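Local atomic coordinates of flagellar hook-associated protein 2 (PDB entry 6IWY), a protein that caps the tip of the growing bacterial flagellar filament, helping flagellin monomers polymerise there and preventing them from leaking out unassembled. Residues D60-F65 against A73-A78; S250-S255 against G344-Y349. One frame throughout, in Å; residues are numbered along the deposited sequence.

Contact 1 of 2, residues D60-F65 against A73-A78; sequences DTTLKF and AVNIKA
D60 reaches across to A78 just past the paired part of two antiparallel strands, 61-65 and 73-76, whose axes run at 157° to each other. Its CB lies 3.7 Å from the carbonyl O of I76. CG, set anti to the carbonyl carbon of D60 and beside its backbone N (chi1 -66°), stands by the I76-A78 backbone, 3.8 Å from N of A78. OD1 leads on, passing CA of K77 and taking the backbone N-H of A78 at 2.6 Å, met nearly along the C-O axis. The carboxylate thus binds just beyond the T61-I76 pair, much as a backbone carbonyl would in a continued ladder. OD2 remains 4.7 Å from NZ of K77, too far for a salt bridge, though the opposite charge may steady the carboxylate. Behind this clasp the backbones form a regular ladder. T61 and I76 exchange a pair of bonds (T61 N to I76 O 2.9 Å), and L63 and V74 do the same; T62-N75 and K64-A73 are the non-hydrogen-bonded pairs between and beyond them. The two faces differ. On one, CG2 of T62 meets CB of A73 at 3.4 Å. On the other, L63 and V74 lie side by side, with CB of L63 4.1 Å from CG2 of V74, and T61 and I76 pair likewise. The same CG2 of V74 also meets F65, whose ring comes to it obliquely, CE2 at 3.6 Å; CG of L63 lies in plane at the ring's edge. Helix 82-92 covers the L63, V74 and I76 side chains of this face. OG1 of T61 is hydrogen-bonded outside the hairpin, to the carbonyl O of Q347 and OG of S352. The pairing is that of a beta hairpin, strands 61-67 and 70-76, in a three-stranded antiparallel sheet packed against a helix.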
loop_
_atom_site.group_PDB
_atom_site.type_symbol
_atom_site.label_atom_id
_atom_site.label_comp_id
_atom_site.label_asym_id
_atom_site.label_seq_id
_atom_site.Cartn_x
_atom_site.Cartn_y
_atom_site.Cartn_z
ATOM N N ASP A 60 17.033 -8.761 2.424
ATOM C CA ASP A 60 16.569 -7.793 1.433
ATOM C C ASP A 60 15.058 -7.913 1.263
ATOM O O ASP A 60 14.485 -9.029 1.257
ATOM C CB ASP A 60 17.175 -8.024 0.054
ATOM C CG ASP A 60 18.669 -7.802 0.006
ATOM O OD1 ASP A 60 19.271 -7.323 0.989
ATOM O OD2 ASP A 60 19.250 -8.116 -1.063
ATOM N N THR A 61 14.419 -6.764 1.079
ATOM C CA THR A 61 12.991 -6.735 0.912
ATOM C C THR A 61 12.555 -5.358 0.447
ATOM O O THR A 61 13.388 -4.489 0.255
ATOM C CB THR A 61 12.262 -7.174 2.214
ATOM O OG1 THR A 61 10.925 -7.566 1.894
ATOM C CG2 THR A 61 12.231 -6.063 3.240
ATOM N N THR A 62 11.249 -5.187 0.253
ATOM C CA THR A 62 10.678 -4.007 -0.378
ATOM C C THR A 62 9.569 -3.514 0.490
ATOM O O THR A 62 8.703 -4.292 0.832
ATOM C CB THR A 62 9.997 -4.369 -1.714
ATOM O OG1 THR A 62 10.901 -5.113 -2.546
ATOM C CG2 THR A 62 9.555 -3.088 -2.469
ATOM N N LEU A 63 9.573 -2.237 0.843
ATOM C CA LEU A 63 8.429 -1.666 1.526
ATOM C C LEU A 63 7.555 -1.055 0.465
ATOM O O LEU A 63 7.990 -0.180 -0.246
ATOM C CB LEU A 63 8.830 -0.614 2.539
ATOM C CG LEU A 63 7.692 0.217 3.153
ATOM C CD1 LEU A 63 6.847 -0.599 4.063
ATOM C CD2 LEU A 63 8.277 1.408 3.895
ATOM N N LYS A 64 6.322 -1.535 0.378
ATOM C CA LYS A 64 5.343 -1.084 -0.604
ATOM C C LYS A 64 4.314 -0.180 0.052
ATOM O O LYS A 64 3.657 -0.581 1.026
ATOM C CB LYS A 64 4.589 -2.294 -1.163
ATOM C CG LYS A 64 5.217 -2.928 -2.392
ATOM C CD LYS A 64 4.526 -4.263 -2.793
ATOM C CE LYS A 64 3.063 -4.079 -3.252
ATOM N NZ LYS A 64 2.556 -5.183 -4.176
ATOM N N PHE A 65 4.113 1.011 -0.488
ATOM C CA PHE A 65 2.935 1.789 -0.093
ATOM C C PHE A 65 2.523 2.697 -1.208
ATOM O O PHE A 65 3.280 2.872 -2.158
ATOM C CB PHE A 65 3.189 2.579 1.191
ATOM C CG PHE A 65 4.394 3.443 1.124
ATOM C CD1 PHE A 65 4.325 4.701 0.549
ATOM C CD2 PHE A 65 5.601 2.984 1.588
ATOM C CE1 PHE A 65 5.442 5.501 0.453
ATOM C CE2 PHE A 65 6.740 3.776 1.492
ATOM C CZ PHE A 65 6.659 5.043 0.919
ATOM N N ALA A 73 7.930 1.608 -4.084
ATOM C CA ALA A 73 8.587 0.430 -3.565
ATOM C C ALA A 73 9.996 0.881 -3.083
ATOM O O ALA A 73 10.880 1.185 -3.901
ATOM C CB ALA A 73 8.681 -0.635 -4.665
ATOM N N VAL A 74 10.166 0.962 -1.772
ATOM C CA VAL A 74 11.430 1.289 -1.151
ATOM C C VAL A 74 12.197 -0.020 -0.983
ATOM O O VAL A 74 11.674 -0.992 -0.434
ATOM C CB VAL A 74 11.233 1.893 0.248
ATOM C CG1 VAL A 74 12.427 2.747 0.655
ATOM C CG2 VAL A 74 9.929 2.699 0.311
ATOM N N ASN A 75 13.421 -0.071 -1.501
ATOM C CA ASN A 75 14.233 -1.271 -1.383
ATOM C C ASN A 75 14.885 -1.220 -0.043
ATOM O O ASN A 75 15.291 -0.156 0.405
ATOM C CB ASN A 75 15.293 -1.301 -2.443
ATOM C CG ASN A 75 14.718 -1.211 -3.829
ATOM O OD1 ASN A 75 15.119 -0.354 -4.616
ATOM N ND2 ASN A 75 13.788 -2.097 -4.152
ATOM N N ILE A 76 14.977 -2.358 0.624
ATOM C CA ILE A 76 15.636 -2.416 1.917
ATOM C C ILE A 76 16.684 -3.527 1.847
ATOM O O ILE A 76 16.399 -4.623 1.341
ATOM C CB ILE A 76 14.604 -2.665 2.983
ATOM C CG1 ILE A 76 13.543 -1.547 2.931
ATOM C CG2 ILE A 76 15.271 -2.766 4.325
ATOM C CD1 ILE A 76 12.863 -1.271 4.232
ATOM N N LYS A 77 17.905 -3.254 2.296
ATOM C CA LYS A 77 18.977 -4.234 2.124
ATOM C C LYS A 77 19.225 -4.982 3.432
ATOM O O LYS A 77 18.996 -4.454 4.496
ATOM C CB LYS A 77 20.282 -3.570 1.627
ATOM C CG LYS A 77 20.160 -2.772 0.337
ATOM C CD LYS A 77 19.835 -3.674 -0.842
ATOM C CE LYS A 77 19.395 -2.908 -2.076
ATOM N NZ LYS A 77 18.923 -3.861 -3.101
ATOM N N ALA A 78 19.713 -6.211 3.334
ATOM C CA ALA A 78 20.117 -6.987 4.503
ATOM C C ALA A 78 21.107 -6.200 5.378
ATOM O O ALA A 78 22.112 -5.681 4.889
ATOM C CB ALA A 78 20.724 -8.315 4.060
#

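Contact 2 of 2, residues S250-S255 against G344-Y349; sequences SDLLKS and GMVQSY
L252 and S348 bring the two backbones closest, CA to CA 5.5 Å, and the segments then diverge: the CA atoms of L253 and V346 are already 7.4 Å apart. This is a side-chain contact between the outermost strands of two antiparallel sheets and the loop residues L252 and S348 that flank them, without backbone pairing across it. Strand 253-254 pairs with 314-318, which falls within the flagellin hook IN motif, and strand 344-347 pairs with 322-327. L252 has helix-like backbone angles, turning the chain just before L253 enters its extended strand. V346 points toward the 250-255 segment. Its two methyl groups divide the work: CG2 lies 4.0 Å from the carbonyl O of L252, while CG1 is 4.4 Å from both CG of L252 and CD2 of L253. The same methyl is thus met by the branch carbon of L252 and by a methyl of L253, in loose apolar packing that L323 of strand 322-327 extends by touching both L253 and V346. CG of L252 is anti to its backbone N (chi1 180°), and chi2 of 73° places CD1, the atom that reaches S348. There strand 344-347 gives way to helix 349-356, and S348 is the N-cap, its OG accepting the backbone N-H of A351. CD1 of L252 lies against the backbone, 3.6 Å from C of Q347, and 3.7 Å from CB of S348.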
loop_
_atom_site.group_PDB
_atom_site.type_symbol
_atom_site.label_atom_id
_atom_site.label_comp_id
_atom_site.label_asym_id
_atom_site.label_seq_id
_atom_site.Cartn_x
_atom_site.Cartn_y
_atom_site.Cartn_z
ATOM N N SER A 250 3.795 -7.982 -7.786
ATOM C CA SER A 250 5.115 -7.459 -8.105
ATOM C C SER A 250 6.179 -8.532 -7.887
ATOM O O SER A 250 6.150 -9.264 -6.907
ATOM C CB SER A 250 5.432 -6.211 -7.276
ATOM O OG SER A 250 6.746 -5.749 -7.585
ATOM N N ASP A 251 7.143 -8.582 -8.796
ATOM C CA ASP A 251 8.124 -9.664 -8.858
ATOM C C ASP A 251 9.195 -9.554 -7.770
ATOM O O ASP A 251 9.619 -8.472 -7.418
ATOM C CB ASP A 251 8.765 -9.673 -10.242
ATOM N N LEU A 252 9.650 -10.699 -7.276
ATOM C CA LEU A 252 10.506 -10.798 -6.080
ATOM C C LEU A 252 11.954 -10.315 -6.223
ATOM O O LEU A 252 12.494 -9.637 -5.354
ATOM C CB LEU A 252 10.547 -12.262 -5.651
ATOM C CG LEU A 252 11.382 -12.598 -4.430
ATOM C CD1 LEU A 252 10.658 -12.091 -3.208
ATOM C CD2 LEU A 252 11.629 -14.095 -4.359
ATOM N N LEU A 253 12.610 -10.738 -7.283
ATOM C CA LEU A 253 14.020 -10.465 -7.455
ATOM C C LEU A 253 14.235 -10.137 -8.896
ATOM O O LEU A 253 13.735 -10.797 -9.775
ATOM C CB LEU A 253 14.873 -11.671 -7.048
ATOM C CG LEU A 253 16.395 -11.575 -7.269
ATOM C CD1 LEU A 253 16.979 -10.236 -6.757
ATOM C CD2 LEU A 253 17.151 -12.777 -6.620
ATOM N N LYS A 254 14.996 -9.090 -9.135
ATOM C CA LYS A 254 15.329 -8.680 -10.490
ATOM C C LYS A 254 16.796 -8.371 -10.452
ATOM O O LYS A 254 17.198 -7.619 -9.604
ATOM C CB LYS A 254 14.487 -7.451 -10.879
ATOM C CG LYS A 254 15.060 -6.597 -12.033
ATOM C CD LYS A 254 13.958 -5.964 -12.879
ATOM C CE LYS A 254 14.289 -4.550 -13.282
ATOM N NZ LYS A 254 14.183 -3.660 -12.107
ATOM N N SER A 255 17.582 -8.958 -11.342
ATOM C CA SER A 255 19.017 -8.657 -11.396
ATOM C C SER A 255 19.290 -7.167 -11.470
ATOM O O SER A 255 18.484 -6.404 -12.010
ATOM C CB SER A 255 19.666 -9.252 -12.626
ATOM O OG SER A 255 19.150 -10.529 -12.853
ATOM N N GLY A 344 22.798 -13.868 -0.415
ATOM C CA GLY A 344 21.940 -13.328 0.644
ATOM C C GLY A 344 20.517 -13.850 0.540
ATOM O O GLY A 344 20.212 -14.689 -0.319
ATOM N N MET A 345 19.660 -13.354 1.425
ATOM C CA MET A 345 18.256 -13.727 1.447
ATOM C C MET A 345 17.455 -12.535 0.976
ATOM O O MET A 345 17.707 -11.436 1.420
ATOM C CB MET A 345 17.809 -14.088 2.872
ATOM C CG MET A 345 18.672 -15.126 3.583
ATOM S SD MET A 345 18.007 -15.688 5.181
ATOM C CE MET A 345 18.903 -14.667 6.374
ATOM N N VAL A 346 16.492 -12.736 0.081
ATOM C CA VAL A 346 15.579 -11.640 -0.278
ATOM C C VAL A 346 14.209 -12.131 -0.027
ATOM O O VAL A 346 13.943 -13.297 -0.230
ATOM C CB VAL A 346 15.663 -11.202 -1.744
ATOM C CG1 VAL A 346 15.408 -12.355 -2.643
ATOM C CG2 VAL A 346 14.657 -10.115 -2.021
ATOM N N GLN A 347 13.350 -11.225 0.421
ATOM C CA GLN A 347 11.967 -11.538 0.718
ATOM C C GLN A 347 11.009 -10.577 0.049
ATOM O O GLN A 347 11.209 -9.369 0.025
ATOM C CB GLN A 347 11.733 -11.487 2.227
ATOM C CG GLN A 347 12.120 -12.748 2.900
ATOM C CD GLN A 347 12.007 -12.689 4.392
ATOM O OE1 GLN A 347 11.107 -12.054 4.954
ATOM N NE2 GLN A 347 12.935 -13.356 5.064
ATOM N N SER A 348 9.918 -11.123 -0.454
ATOM C CA SER A 348 8.798 -10.301 -0.872
ATOM C C SER A 348 8.325 -9.453 0.298
ATOM O O SER A 348 8.424 -9.866 1.458
ATOM C CB SER A 348 7.641 -11.173 -1.298
ATOM O OG SER A 348 6.512 -10.842 -0.518
ATOM N N TYR A 349 7.785 -8.282 -0.010
ATOM C CA TYR A 349 7.056 -7.482 0.967
ATOM C C TYR A 349 6.048 -8.351 1.689
ATOM O O TYR A 349 5.976 -8.343 2.929
ATOM C CB TYR A 349 6.302 -6.338 0.323
ATOM C CG TYR A 349 5.275 -5.713 1.237
ATOM C CD1 TYR A 349 5.632 -4.707 2.133
ATOM C CD2 TYR A 349 3.952 -6.154 1.251
ATOM C CE1 TYR A 349 4.717 -4.123 2.976
ATOM C CE2 TYR A 349 3.014 -5.569 2.091
ATOM C CZ TYR A 349 3.413 -4.546 2.952
ATOM O OH TYR A 349 2.510 -3.950 3.802
#

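How the contacts relate
Along the chain the hairpin of contact 1 is complete before contact 2 begins, yet their centres lie only about 9 Å apart, on the same side of the chain's centre. The segment 344-349 joins them: it meets 250-255 through V346 and S348, and 60-65 through backbone bonds of M345 and Q347 with D60 and through side chains. The O of D60 lies 2.6 Å from N of Q347, a probable hydrogen bond. Past Q347, helix 349-356 packs beside the hairpin, L356 on T61 and Y349 on K64. The returning chain thus ties the early three-stranded sheet to the later sheets holding strands 253-254 and 344-347, joining parts far apart in sequence in this central piece of the cap protein.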